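PDB 1Z2Z: probable tRNA pseudouridine synthase D from Methanosarcina mazei, which probably catalyses the isomerisation of uridine to pseudouridine at position 13 of transfer RNAs. Local coordinates for residues A[22-28]-A[137-142]; A[156-160]-A[428-432]; A[276-281]-A[360-366]; A[338-344]-A[382-388]. All blocks are in the same frame, centred on the assembly; numbering follows the deposited sequence.

Contact 1 (A[22-28]-A[137-142]); sequences LGGQLRQ and ITVRNI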
loop_
_atom_site.group_PDB
_atom_site.type_symbol
_atom_site.label_atom_id
_atom_site.label_comp_id
_atom_site.label_asym_id
_atom_site.label_seq_id
_atom_site.Cartn_x
_atom_site.Cartn_y
_atom_site.Cartn_z
ATOM N N LEU A 22 -8.824 -13.337 14.396
ATOM C CA LEU A 22 -10.204 -12.962 14.636
ATOM C C LEU A 22 -11.104 -13.473 13.520
ATOM O O LEU A 22 -12.279 -13.762 13.744
ATOM C CB LEU A 22 -10.280 -11.445 14.735
ATOM C CG LEU A 22 -11.490 -10.814 15.403
ATOM C CD1 LEU A 22 -11.099 -9.425 15.884
ATOM C CD2 LEU A 22 -12.658 -10.762 14.430
ATOM N N GLY A 23 -10.546 -13.595 12.318
ATOM C CA GLY A 23 -11.317 -14.077 11.185
ATOM C C GLY A 23 -12.461 -13.144 10.842
ATOM O O GLY A 23 -12.399 -11.950 11.139
ATOM N N GLY A 24 -13.506 -13.674 10.217
ATOM C CA GLY A 24 -14.645 -12.847 9.854
ATOM C C GLY A 24 -14.545 -12.273 8.450
ATOM O O GLY A 24 -13.676 -12.666 7.666
ATOM N N GLN A 25 -15.425 -11.328 8.135
ATOM C CA GLN A 25 -15.447 -10.716 6.811
ATOM C C GLN A 25 -15.651 -9.210 6.875
ATOM O O GLN A 25 -16.070 -8.676 7.905
ATOM C CB GLN A 25 -16.560 -11.347 5.991
ATOM C CG GLN A 25 -17.893 -11.256 6.689
ATOM C CD GLN A 25 -18.968 -12.038 5.983
ATOM O OE1 GLN A 25 -20.157 -11.792 6.190
ATOM N NE2 GLN A 25 -18.565 -12.997 5.150
ATOM N N LEU A 26 -15.359 -8.529 5.770
ATOM C CA LEU A 26 -15.496 -7.074 5.722
ATOM C C LEU A 26 -16.330 -6.569 4.542
ATOM O O LEU A 26 -16.610 -7.310 3.600
ATOM C CB LEU A 26 -14.116 -6.420 5.659
ATOM C CG LEU A 26 -13.013 -6.785 6.654
ATOM C CD1 LEU A 26 -11.836 -5.842 6.383
ATOM C CD2 LEU A 26 -13.486 -6.650 8.105
ATOM N N ARG A 27 -16.722 -5.300 4.599
ATOM C CA ARG A 27 -17.508 -4.717 3.527
ATOM C C ARG A 27 -18.815 -5.477 3.327
ATOM O O ARG A 27 -19.317 -5.579 2.204
ATOM C CB ARG A 27 -16.729 -4.741 2.202
ATOM C CG ARG A 27 -15.867 -3.518 1.896
ATOM C CD ARG A 27 -14.431 -3.737 2.318
ATOM N NE ARG A 27 -13.455 -3.052 1.460
ATOM C CZ ARG A 27 -13.258 -1.734 1.417
ATOM N NH1 ARG A 27 -13.965 -0.917 2.175
ATOM N NH2 ARG A 27 -12.330 -1.224 0.628
ATOM N N GLN A 28 -19.363 -6.030 4.401
ATOM C CA GLN A 28 -20.611 -6.761 4.252
ATOM C C GLN A 28 -21.710 -5.739 3.994
ATOM O O GLN A 28 -22.659 -5.994 3.253
ATOM C CB GLN A 28 -20.940 -7.577 5.501
ATOM C CG GLN A 28 -21.648 -8.884 5.144
ATOM C CD GLN A 28 -22.428 -9.475 6.292
ATOM O OE1 GLN A 28 -21.882 -9.741 7.362
ATOM N NE2 GLN A 28 -23.720 -9.687 6.073
ATOM N N ILE A 137 -13.753 0.661 10.735
ATOM C CA ILE A 137 -14.037 -0.590 10.040
ATOM C C ILE A 137 -14.814 -1.541 10.933
ATOM O O ILE A 137 -14.730 -1.460 12.153
ATOM C CB ILE A 137 -12.730 -1.262 9.568
ATOM C CG1 ILE A 137 -11.934 -0.262 8.729
ATOM C CG2 ILE A 137 -13.031 -2.510 8.742
ATOM C CD1 ILE A 137 -10.579 -0.771 8.299
ATOM N N THR A 138 -15.581 -2.433 10.319
ATOM C CA THR A 138 -16.391 -3.396 11.056
ATOM C C THR A 138 -16.202 -4.793 10.490
ATOM O O THR A 138 -16.499 -5.032 9.323
ATOM C CB THR A 138 -17.879 -3.052 10.952
ATOM O OG1 THR A 138 -18.126 -1.804 11.609
ATOM C CG2 THR A 138 -18.730 -4.155 11.586
ATOM N N VAL A 139 -15.714 -5.710 11.320
ATOM C CA VAL A 139 -15.508 -7.086 10.898
ATOM C C VAL A 139 -16.763 -7.812 11.387
ATOM O O VAL A 139 -17.213 -7.579 12.512
ATOM C CB VAL A 139 -14.218 -7.698 11.562
ATOM C CG1 VAL A 139 -13.817 -8.987 10.865
ATOM C CG2 VAL A 139 -13.061 -6.702 11.505
ATOM N N ARG A 140 -17.344 -8.657 10.534
ATOM C CA ARG A 140 -18.563 -9.418 10.864
ATOM C C ARG A 140 -18.412 -10.915 10.570
ATOM O O ARG A 140 -17.574 -11.313 9.763
ATOM C CB ARG A 140 -19.762 -8.897 10.051
ATOM C CG ARG A 140 -20.243 -7.503 10.389
ATOM C CD ARG A 140 -21.468 -7.161 9.563
ATOM N NE ARG A 140 -21.953 -5.802 9.806
ATOM C CZ ARG A 140 -22.453 -5.373 10.962
ATOM N NH1 ARG A 140 -22.862 -4.121 11.089
ATOM N NH2 ARG A 140 -22.548 -6.190 11.999
ATOM N N ASN A 141 -19.237 -11.729 11.228
ATOM C CA ASN A 141 -19.248 -13.184 11.035
ATOM C C ASN A 141 -18.053 -13.929 11.632
ATOM O O ASN A 141 -17.459 -14.810 10.997
ATOM C CB ASN A 141 -19.344 -13.522 9.546
ATOM C CG ASN A 141 -19.945 -14.888 9.302
ATOM O OD1 ASN A 141 -19.846 -15.442 8.206
ATOM N ND2 ASN A 141 -20.590 -15.435 10.324
ATOM N N ILE A 142 -17.712 -13.573 12.860
ATOM C CA ILE A 142 -16.611 -14.211 13.537
ATOM C C ILE A 142 -17.106 -15.406 14.343
ATOM O O ILE A 142 -18.111 -15.326 15.059
ATOM C CB ILE A 142 -15.883 -13.225 14.471
ATOM C CG1 ILE A 142 -14.808 -13.974 15.272
ATOM C CG2 ILE A 142 -16.881 -12.546 15.374
ATOM C CD1 ILE A 142 -14.006 -13.098 16.222
HETATM O O HOH W 1 -15.896 -3.912 6.793
#

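Contact 2 (A[156-160]-A[428-432]); sequences TTDEI and EYMKV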
loop_
_atom_site.group_PDB
_atom_site.type_symbol
_atom_site.label_atom_id
_atom_site.label_comp_id
_atom_site.label_asym_id
_atom_site.label_seq_id
_atom_site.Cartn_x
_atom_site.Cartn_y
_atom_site.Cartn_z
ATOM N N THR A 156 -4.947 -8.369 21.323
ATOM C CA THR A 156 -4.316 -8.005 20.059
ATOM C C THR A 156 -3.916 -6.535 20.089
ATOM O O THR A 156 -2.886 -6.154 19.537
ATOM C CB THR A 156 -5.264 -8.230 18.855
ATOM O OG1 THR A 156 -5.885 -9.521 18.956
ATOM C CG2 THR A 156 -4.478 -8.156 17.547
ATOM N N THR A 157 -4.749 -5.724 20.735
ATOM C CA THR A 157 -4.524 -4.284 20.881
ATOM C C THR A 157 -3.305 -4.051 21.778
ATOM O O THR A 157 -2.336 -3.415 21.367
ATOM C CB THR A 157 -5.753 -3.598 21.538
ATOM O OG1 THR A 157 -6.910 -3.795 20.720
ATOM C CG2 THR A 157 -5.506 -2.112 21.720
ATOM N N ASP A 158 -3.368 -4.574 23.005
ATOM C CA ASP A 158 -2.282 -4.445 23.972
ATOM C C ASP A 158 -0.911 -4.676 23.353
ATOM O O ASP A 158 -0.022 -3.830 23.466
ATOM C CB ASP A 158 -2.454 -5.423 25.139
ATOM C CG ASP A 158 -1.110 -5.877 25.723
ATOM O OD1 ASP A 158 -0.478 -6.798 25.152
ATOM O OD2 ASP A 158 -0.671 -5.304 26.745
ATOM N N GLU A 159 -0.724 -5.829 22.718
ATOM C CA GLU A 159 0.567 -6.114 22.113
ATOM C C GLU A 159 0.903 -5.025 21.128
ATOM O O GLU A 159 2.049 -4.585 21.043
ATOM C CB GLU A 159 0.566 -7.477 21.417
ATOM C CG GLU A 159 0.778 -8.631 22.381
ATOM C CD GLU A 159 0.774 -9.984 21.705
ATOM O OE1 GLU A 159 1.594 -10.211 20.790
ATOM O OE2 GLU A 159 -0.055 -10.834 22.094
ATOM N N ILE A 160 -0.109 -4.570 20.398
ATOM C CA ILE A 160 0.095 -3.520 19.410
ATOM C C ILE A 160 0.528 -2.226 20.077
ATOM O O ILE A 160 1.559 -1.647 19.734
ATOM C CB ILE A 160 -1.182 -3.276 18.602
ATOM C CG1 ILE A 160 -1.425 -4.457 17.665
ATOM C CG2 ILE A 160 -1.054 -1.998 17.807
ATOM C CD1 ILE A 160 -2.664 -4.322 16.824
ATOM N N GLU A 428 -3.243 -7.705 11.341
ATOM C CA GLU A 428 -2.875 -8.153 12.683
ATOM C C GLU A 428 -4.109 -8.483 13.526
ATOM O O GLU A 428 -4.013 -9.196 14.527
ATOM C CB GLU A 428 -2.024 -7.097 13.409
ATOM C CG GLU A 428 -0.694 -6.758 12.728
ATOM C CD GLU A 428 0.253 -7.948 12.590
ATOM O OE1 GLU A 428 0.749 -8.171 11.455
ATOM O OE2 GLU A 428 0.507 -8.654 13.602
ATOM N N TYR A 429 -5.264 -7.958 13.121
ATOM C CA TYR A 429 -6.512 -8.212 13.835
ATOM C C TYR A 429 -7.304 -9.378 13.287
ATOM O O TYR A 429 -7.977 -10.074 14.042
ATOM C CB TYR A 429 -7.429 -6.996 13.813
ATOM C CG TYR A 429 -7.079 -5.970 14.841
ATOM C CD1 TYR A 429 -6.073 -5.046 14.602
ATOM C CD2 TYR A 429 -7.744 -5.929 16.068
ATOM C CE1 TYR A 429 -5.739 -4.103 15.553
ATOM C CE2 TYR A 429 -7.408 -4.984 17.034
ATOM C CZ TYR A 429 -6.404 -4.076 16.763
ATOM O OH TYR A 429 -6.043 -3.139 17.693
HETATM N N MSE A 430 -7.243 -9.590 11.979
HETATM C CA MSE A 430 -7.999 -10.674 11.378
HETATM C C MSE A 430 -7.150 -11.866 11.032
HETATM O O MSE A 430 -7.641 -12.993 11.005
HETATM C CB MSE A 430 -8.700 -10.207 10.108
HETATM C CG MSE A 430 -9.855 -9.265 10.331
HETATM SE SE MSE A 430 -10.367 -8.467 8.645
HETATM C CE MSE A 430 -11.634 -9.811 8.053
ATOM N N LYS A 431 -5.880 -11.617 10.751
ATOM C CA LYS A 431 -4.954 -12.684 10.376
ATOM C C LYS A 431 -5.638 -13.685 9.453
ATOM O O LYS A 431 -5.750 -14.860 9.785
ATOM C CB LYS A 431 -4.423 -13.411 11.623
ATOM C CG LYS A 431 -3.622 -12.529 12.583
ATOM C CD LYS A 431 -2.893 -13.347 13.637
ATOM C CE LYS A 431 -2.172 -12.466 14.642
ATOM N NZ LYS A 431 -3.084 -11.692 15.539
ATOM N N VAL A 432 -6.103 -13.221 8.302
ATOM C CA VAL A 432 -6.756 -14.109 7.345
ATOM C C VAL A 432 -6.235 -13.849 5.951
ATOM O O VAL A 432 -5.480 -12.905 5.734
ATOM C CB VAL A 432 -8.292 -13.922 7.334
ATOM C CG1 VAL A 432 -8.895 -14.420 8.648
ATOM C CG2 VAL A 432 -8.623 -12.464 7.124
#

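Contact 3 (A[276-281]-A[360-366]); sequences YIYNII and VLKELGV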
loop_
_atom_site.group_PDB
_atom_site.type_symbol
_atom_site.label_atom_id
_atom_site.label_comp_id
_atom_site.label_asym_id
_atom_site.label_seq_id
_atom_site.Cartn_x
_atom_site.Cartn_y
_atom_site.Cartn_z
ATOM N N TYR A 276 9.893 -6.612 -1.397
ATOM C CA TYR A 276 9.857 -8.020 -1.058
ATOM C C TYR A 276 10.908 -8.320 0.007
ATOM O O TYR A 276 10.597 -8.794 1.108
ATOM C CB TYR A 276 10.148 -8.839 -2.300
ATOM C CG TYR A 276 10.368 -10.298 -2.033
ATOM C CD1 TYR A 276 9.320 -11.124 -1.636
ATOM C CD2 TYR A 276 11.627 -10.868 -2.211
ATOM C CE1 TYR A 276 9.526 -12.487 -1.433
ATOM C CE2 TYR A 276 11.839 -12.225 -2.008
ATOM C CZ TYR A 276 10.789 -13.026 -1.622
ATOM O OH TYR A 276 11.018 -14.369 -1.435
ATOM N N ILE A 277 12.161 -8.033 -0.339
ATOM C CA ILE A 277 13.280 -8.266 0.560
ATOM C C ILE A 277 13.046 -7.544 1.881
ATOM O O ILE A 277 13.312 -8.078 2.965
ATOM C CB ILE A 277 14.589 -7.795 -0.091
ATOM C CG1 ILE A 277 14.879 -8.684 -1.313
ATOM C CG2 ILE A 277 15.718 -7.824 0.934
ATOM C CD1 ILE A 277 15.913 -8.148 -2.310
ATOM N N TYR A 278 12.513 -6.337 1.787
ATOM C CA TYR A 278 12.240 -5.573 2.980
ATOM C C TYR A 278 11.256 -6.306 3.919
ATOM O O TYR A 278 11.419 -6.285 5.141
ATOM C CB TYR A 278 11.725 -4.189 2.585
ATOM C CG TYR A 278 11.060 -3.466 3.709
ATOM C CD1 TYR A 278 9.755 -3.752 4.062
ATOM C CD2 TYR A 278 11.733 -2.496 4.426
ATOM C CE1 TYR A 278 9.132 -3.089 5.101
ATOM C CE2 TYR A 278 11.122 -1.823 5.466
ATOM C CZ TYR A 278 9.818 -2.123 5.795
ATOM O OH TYR A 278 9.196 -1.429 6.809
ATOM N N ASN A 279 10.245 -6.960 3.355
ATOM C CA ASN A 279 9.266 -7.693 4.165
ATOM C C ASN A 279 9.943 -8.817 4.920
ATOM O O ASN A 279 9.811 -8.938 6.135
ATOM C CB ASN A 279 8.170 -8.289 3.274
ATOM C CG ASN A 279 7.112 -7.280 2.896
ATOM O OD1 ASN A 279 6.604 -7.294 1.775
ATOM N ND2 ASN A 279 6.762 -6.408 3.832
ATOM N N ILE A 280 10.655 -9.656 4.183
ATOM C CA ILE A 280 11.363 -10.773 4.788
ATOM C C ILE A 280 12.145 -10.258 5.986
ATOM O O ILE A 280 11.955 -10.729 7.109
ATOM C CB ILE A 280 12.332 -11.387 3.786
ATOM C CG1 ILE A 280 11.576 -11.703 2.494
ATOM C CG2 ILE A 280 12.938 -12.637 4.351
ATOM C CD1 ILE A 280 12.430 -12.306 1.437
ATOM N N ILE A 281 13.012 -9.273 5.732
ATOM C CA ILE A 281 13.847 -8.676 6.768
ATOM C C ILE A 281 13.065 -8.261 8.004
ATOM O O ILE A 281 13.461 -8.567 9.130
ATOM C CB ILE A 281 14.602 -7.444 6.233
ATOM C CG1 ILE A 281 15.698 -7.894 5.259
ATOM C CG2 ILE A 281 15.194 -6.635 7.395
ATOM C CD1 ILE A 281 16.330 -6.772 4.464
ATOM N N VAL A 360 19.352 -12.171 5.352
ATOM C CA VAL A 360 18.254 -12.250 4.398
ATOM C C VAL A 360 18.828 -12.143 2.992
ATOM O O VAL A 360 18.382 -12.823 2.070
ATOM C CB VAL A 360 17.216 -11.124 4.618
ATOM C CG1 VAL A 360 16.161 -11.174 3.527
ATOM C CG2 VAL A 360 16.556 -11.284 5.975
ATOM N N LEU A 361 19.829 -11.290 2.832
ATOM C CA LEU A 361 20.456 -11.118 1.533
ATOM C C LEU A 361 21.239 -12.372 1.201
ATOM O O LEU A 361 21.420 -12.702 0.033
ATOM C CB LEU A 361 21.403 -9.928 1.568
ATOM C CG LEU A 361 20.831 -8.717 2.307
ATOM C CD1 LEU A 361 21.925 -7.664 2.457
ATOM C CD2 LEU A 361 19.624 -8.163 1.567
ATOM N N LYS A 362 21.696 -13.071 2.237
ATOM C CA LYS A 362 22.484 -14.284 2.057
ATOM C C LYS A 362 21.660 -15.445 1.504
ATOM O O LYS A 362 21.925 -15.925 0.399
ATOM C CB LYS A 362 23.130 -14.689 3.386
ATOM C CG LYS A 362 24.237 -15.731 3.258
ATOM C CD LYS A 362 24.847 -16.042 4.613
ATOM C CE LYS A 362 25.971 -17.061 4.512
ATOM N NZ LYS A 362 26.516 -17.384 5.868
ATOM N N GLU A 363 20.668 -15.898 2.268
ATOM C CA GLU A 363 19.826 -17.009 1.834
ATOM C C GLU A 363 19.138 -16.694 0.511
ATOM O O GLU A 363 18.917 -17.580 -0.320
ATOM C CB GLU A 363 18.761 -17.339 2.889
ATOM C CG GLU A 363 17.703 -16.263 3.104
ATOM C CD GLU A 363 16.541 -16.736 3.979
ATOM O OE1 GLU A 363 15.688 -15.900 4.362
ATOM O OE2 GLU A 363 16.475 -17.949 4.281
ATOM N N LEU A 364 18.812 -15.426 0.312
ATOM C CA LEU A 364 18.141 -15.008 -0.905
ATOM C C LEU A 364 19.115 -14.903 -2.069
ATOM O O LEU A 364 18.710 -14.692 -3.214
ATOM C CB LEU A 364 17.442 -13.672 -0.668
ATOM C CG LEU A 364 15.929 -13.635 -0.901
ATOM C CD1 LEU A 364 15.233 -14.770 -0.157
ATOM C CD2 LEU A 364 15.404 -12.286 -0.440
ATOM N N GLY A 365 20.401 -15.066 -1.771
ATOM C CA GLY A 365 21.418 -14.986 -2.805
ATOM C C GLY A 365 21.418 -13.639 -3.498
ATOM O O GLY A 365 21.773 -13.536 -4.669
ATOM N N VAL A 366 21.012 -12.606 -2.764
ATOM C CA VAL A 366 20.959 -11.249 -3.295
ATOM C C VAL A 366 22.354 -10.652 -3.365
ATOM O O VAL A 366 23.194 -10.925 -2.506
ATOM C CB VAL A 366 20.119 -10.329 -2.403
ATOM C CG1 VAL A 366 19.984 -8.959 -3.055
ATOM C CG2 VAL A 366 18.768 -10.953 -2.156
#

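Contact 4 (A[338-344]-A[382-388]); sequences TAPLPGY and KGTRREV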
loop_
_atom_site.group_PDB
_atom_site.type_symbol
_atom_site.label_atom_id
_atom_site.label_comp_id
_atom_site.label_asym_id
_atom_site.label_seq_id
_atom_site.Cartn_x
_atom_site.Cartn_y
_atom_site.Cartn_z
ATOM N N THR A 338 14.798 1.665 11.270
ATOM C CA THR A 338 14.498 1.444 9.866
ATOM C C THR A 338 15.053 0.115 9.393
ATOM O O THR A 338 15.886 -0.495 10.063
ATOM C CB THR A 338 15.082 2.560 8.989
ATOM O OG1 THR A 338 16.490 2.358 8.836
ATOM C CG2 THR A 338 14.848 3.911 9.643
ATOM N N ALA A 339 14.574 -0.332 8.238
ATOM C CA ALA A 339 15.010 -1.586 7.638
ATOM C C ALA A 339 15.492 -1.240 6.247
ATOM O O ALA A 339 15.043 -0.270 5.652
ATOM C CB ALA A 339 13.859 -2.560 7.569
ATOM N N PRO A 340 16.391 -2.044 5.694
ATOM C CA PRO A 340 16.927 -1.783 4.362
ATOM C C PRO A 340 16.105 -2.160 3.153
ATOM O O PRO A 340 15.451 -3.196 3.120
ATOM C CB PRO A 340 18.244 -2.535 4.377
ATOM C CG PRO A 340 17.893 -3.751 5.161
ATOM C CD PRO A 340 17.089 -3.173 6.327
ATOM N N LEU A 341 16.145 -1.295 2.150
ATOM C CA LEU A 341 15.480 -1.560 0.891
ATOM C C LEU A 341 16.674 -1.653 -0.058
ATOM O O LEU A 341 17.001 -0.710 -0.773
ATOM C CB LEU A 341 14.533 -0.410 0.513
ATOM C CG LEU A 341 13.045 -0.582 0.872
ATOM C CD1 LEU A 341 12.303 0.731 0.775
ATOM C CD2 LEU A 341 12.421 -1.587 -0.063
ATOM N N PRO A 342 17.360 -2.804 -0.044
ATOM C CA PRO A 342 18.541 -3.132 -0.853
ATOM C C PRO A 342 18.673 -2.463 -2.229
ATOM O O PRO A 342 17.707 -2.376 -2.987
ATOM C CB PRO A 342 18.483 -4.663 -0.947
ATOM C CG PRO A 342 17.034 -5.000 -0.595
ATOM C CD PRO A 342 16.775 -4.033 0.514
ATOM N N GLY A 343 19.890 -2.001 -2.526
ATOM C CA GLY A 343 20.205 -1.353 -3.791
ATOM C C GLY A 343 21.705 -1.456 -4.011
ATOM O O GLY A 343 22.270 -2.540 -3.885
ATOM N N TYR A 344 22.369 -0.354 -4.340
ATOM C CA TYR A 344 23.813 -0.415 -4.524
ATOM C C TYR A 344 24.471 0.681 -3.706
ATOM O O TYR A 344 25.664 0.952 -3.850
ATOM C CB TYR A 344 24.175 -0.273 -6.005
ATOM C CG TYR A 344 23.915 1.093 -6.607
ATOM C CD1 TYR A 344 24.619 2.216 -6.175
ATOM C CD2 TYR A 344 23.003 1.254 -7.642
ATOM C CE1 TYR A 344 24.427 3.460 -6.760
ATOM C CE2 TYR A 344 22.802 2.498 -8.236
ATOM C CZ TYR A 344 23.520 3.594 -7.792
ATOM O OH TYR A 344 23.358 4.822 -8.389
ATOM N N LYS A 382 19.703 2.444 -6.186
ATOM C CA LYS A 382 20.792 2.326 -5.239
ATOM C C LYS A 382 20.300 1.887 -3.869
ATOM O O LYS A 382 21.101 1.548 -3.003
ATOM C CB LYS A 382 21.552 3.656 -5.135
ATOM C CG LYS A 382 20.692 4.937 -5.173
ATOM C CD LYS A 382 19.996 5.262 -3.849
ATOM C CE LYS A 382 19.296 6.618 -3.924
ATOM N NZ LYS A 382 18.504 6.958 -2.700
ATOM N N GLY A 383 18.984 1.892 -3.674
ATOM C CA GLY A 383 18.425 1.470 -2.398
ATOM C C GLY A 383 17.966 2.611 -1.515
ATOM O O GLY A 383 18.320 3.760 -1.750
ATOM N N THR A 384 17.171 2.287 -0.501
ATOM C CA THR A 384 16.656 3.278 0.439
ATOM C C THR A 384 16.515 2.615 1.801
ATOM O O THR A 384 16.898 1.458 1.962
ATOM C CB THR A 384 15.290 3.830 -0.032
ATOM O OG1 THR A 384 14.462 4.125 1.104
ATOM C CG2 THR A 384 14.596 2.831 -0.942
ATOM N N ARG A 385 15.984 3.337 2.784
ATOM C CA ARG A 385 15.819 2.764 4.115
ATOM C C ARG A 385 14.492 3.188 4.753
ATOM O O ARG A 385 14.427 4.178 5.479
ATOM C CB ARG A 385 17.010 3.171 4.999
ATOM C CG ARG A 385 17.328 2.195 6.130
ATOM C CD ARG A 385 18.788 2.297 6.589
ATOM N NE ARG A 385 19.462 1.000 6.532
ATOM C CZ ARG A 385 19.333 0.040 7.442
ATOM N NH1 ARG A 385 19.975 -1.110 7.286
ATOM N NH2 ARG A 385 18.582 0.234 8.519
ATOM N N ARG A 386 13.439 2.420 4.472
ATOM C CA ARG A 386 12.097 2.684 4.992
ATOM C C ARG A 386 11.971 2.327 6.456
ATOM O O ARG A 386 12.637 1.414 6.936
ATOM C CB ARG A 386 11.046 1.882 4.211
ATOM C CG ARG A 386 10.424 2.592 3.003
ATOM C CD ARG A 386 9.388 3.670 3.399
ATOM N NE ARG A 386 8.363 3.848 2.364
ATOM C CZ ARG A 386 7.308 4.662 2.455
ATOM N NH1 ARG A 386 7.119 5.398 3.545
ATOM N NH2 ARG A 386 6.430 4.730 1.453
ATOM N N GLU A 387 11.099 3.039 7.163
ATOM C CA GLU A 387 10.875 2.772 8.572
ATOM C C GLU A 387 10.362 1.345 8.733
ATOM O O GLU A 387 10.090 0.655 7.746
ATOM C CB GLU A 387 9.858 3.749 9.155
ATOM C CG GLU A 387 8.496 3.726 8.471
ATOM C CD GLU A 387 8.471 4.533 7.181
ATOM O OE1 GLU A 387 8.715 5.759 7.239
ATOM O OE2 GLU A 387 8.203 3.943 6.112
ATOM N N VAL A 388 10.205 0.913 9.980
ATOM C CA VAL A 388 9.762 -0.445 10.271
ATOM C C VAL A 388 8.402 -0.542 10.944
ATOM O O VAL A 388 7.587 -1.373 10.570
ATOM C CB VAL A 388 10.810 -1.165 11.147
ATOM C CG1 VAL A 388 10.304 -2.524 11.551
ATOM C CG2 VAL A 388 12.096 -1.302 10.380
#

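Contact 1 (A[22-28]-A[137-142])
Leu26 crosses Val139 obliquely, and its CD2 methyl does the touching. CD2 lies 3.4 Å from Val139 CG2. CG sits beside the backbone N of Leu26 (chi1 -51°), which lets the CD2 end reach Val139. Leu22 meets Ile142 at about a right angle, again through CD2.

The backbones are joined at a single antiparallel bridge, Gln25 with Arg140, a hydrogen-bonded pair. Gln25 N gives to Arg140 O at 2.7 Å. Arg140 N gives back to Gln25 O at 2.9 Å, nearly straight at 170°. A water accepts from Arg27 N at 2.7 Å and donates to Thr138 O at 2.8 Å. It continues the link where the backbones part.

Gln25 runs its CG and CD past Asn141 CB. With an alanine at Gln25 the two backbone bonds could stay, but Asn141 would probably lose the aliphatic chain packed beside it. Gln28 OE1 lies 3.4 Å from Arg140 CD and takes a hydrogen bond from Asn404. Arg140 NE forms a salt bridge with Asp32. Asn141 and Ile142 together face Ser408 in a G1 beta bulge of the central sheet.

Arg27 NH2 pairs with Asp86, the predicted nucleophile. The chemistry is mixed: backbone bonds and methyl packing hold 22-28 where it crosses the end of strand 130-142, and the same loop brings an arginine to the probable active site.

Contact 2 (A[156-160]-A[428-432])
Tyr429, Thr156 and Ile160 carry this contact. The Tyr429 ring reaches from helix 423-430 to the side of helix 146-163. Thr156 CG2 stands over one face of the ring, 4.2 Å from its centroid and 10° off the normal, a CH-pi contact. This methyl is anti to the backbone N of Thr156, which sets OG1 beside that N, where it bonds Leu152 O in its own helix and also Thr19 OG1. The same methyl also lies near Glu428 O.

Ile160, one helical turn on, brings its CD1 to within 3.3 Å of Tyr429 CE1. Its approach is oblique to the ring. CD1 also packs loosely on Glu428 CB, at 4.4 Å.

This is side-chain packing between two helices, made where the C-terminal helix 423-430 runs out. Lys431 is the first residue beyond that helix and has positive phi. Its NZ bends back to bond Glu428 O at 2.8 Å, and also bonds Thr17 and Thr19.

At the far end of the ring, Tyr429 OH donates to Thr157 OG1 at 3.2 Å, near the ring plane. Thr157 OG1 is also bonded to Leu153 O, in its own helix.

Contact 3 (A[276-281]-A[360-366])
Ile280 points at Val360 and Leu364. Its CB lies 3.8 Å from Val360 CG1. CG1 of Ile280 lies beside the backbone N (chi1 -52°), which puts its CG2 anti to that N, 3.6 Å from Val360 CG1. The other branch runs extended through CG1 to CD1. There CD1 meets Leu364 CD2 tip to tip at 3.5 Å, and it also lies over one face of the Tyr276 ring, toward the rim. An alanine in place of Ile280 would probably open a gap between Val360 and Leu364 and leave the Tyr276 face without its methyl.

Ile277 spreads its branches in the same way. CG1 takes Leu364 CD2 at 3.7 Å, and CG2 takes Leu361 CD2 at 4.0 Å. CD1 reaches Val366 CG2 tip to tip. Ile281 CG1 packs on Val360 CG2 at 3.6 Å. Leu364 CD2 is thus shared by Tyr276, Ile277 and Ile280.

The second helix ends in a Schellman motif. Gly365 has positive phi, Val366 N bonds Leu361 O at 2.8 Å, and Gly365 N bonds Lys362 O. The turn brings Val366 back against Ile277.

The contact is apolar, with the Glu363-Arg284 salt bridge at its margin. It lays helix 352-363 against one side of the long helix 263-287. Tyr278 on that long helix points away from it, and its OH bonds Asn168 O, just after strand 165-167, and Glu387 O.

Contact 4 (A[338-344]-A[382-388])
Leu341 and Thr384 exchange backbone bonds as an antiparallel hydrogen-bonded pair. Leu341 N gives to Thr384 O at 2.9 Å, and Thr384 N gives to Leu341 O at 3.0 Å. Both donors are tilted out of the carbonyl planes. Farther along, Ala339 N meets Arg386 O at 2.9 Å, almost straight at 174°. At the other end Tyr344 N reaches Lys382 O in a weak bond. These loop segments of the TRUD family region run nearly antiparallel (165° apart), joined by isolated bridges.

Lys382 CB lies over one face of the Tyr344 ring, 3.3 Å from its centroid, a CH-pi contact.

The Arg385 chain leaves with CG anti to the backbone N (chi1 -153°) and bends at chi3, laying one guanidinium face over Ala339 and Pro340. Its NH1 has a salt bridge to Glu357; NH2 bonds Thr338 OG1, though that oxygen is less surely placed.

The paired loops lie against helix 263-287, with Pro340 on Ile281 and Val388 on Leu282. Glu357 ties them to helix 352-363.

From the N terminus, contact 1 closes first. Strand 130-142 returns to the loop at 22-28 after several strands of the sheet. Helix 146-163 follows that strand and opens contact 2, which closes only at 428-432, near the C terminus. Its long loop contains contacts 3 and 4. These two cross: 276-281 comes first, then 338-344, then 360-366 and 382-388. They touch each other on helix 263-287. Contacts 1 and 2 also touch, since Gly23 N probably bonds Met430 O. Contact 1 ties the N-terminal loop to the mixed sheet; contact 2 packs the C-terminal helix on helix 146-163. Contacts 3 and 4 hold helix 352-363 and two loops against helix 263-287.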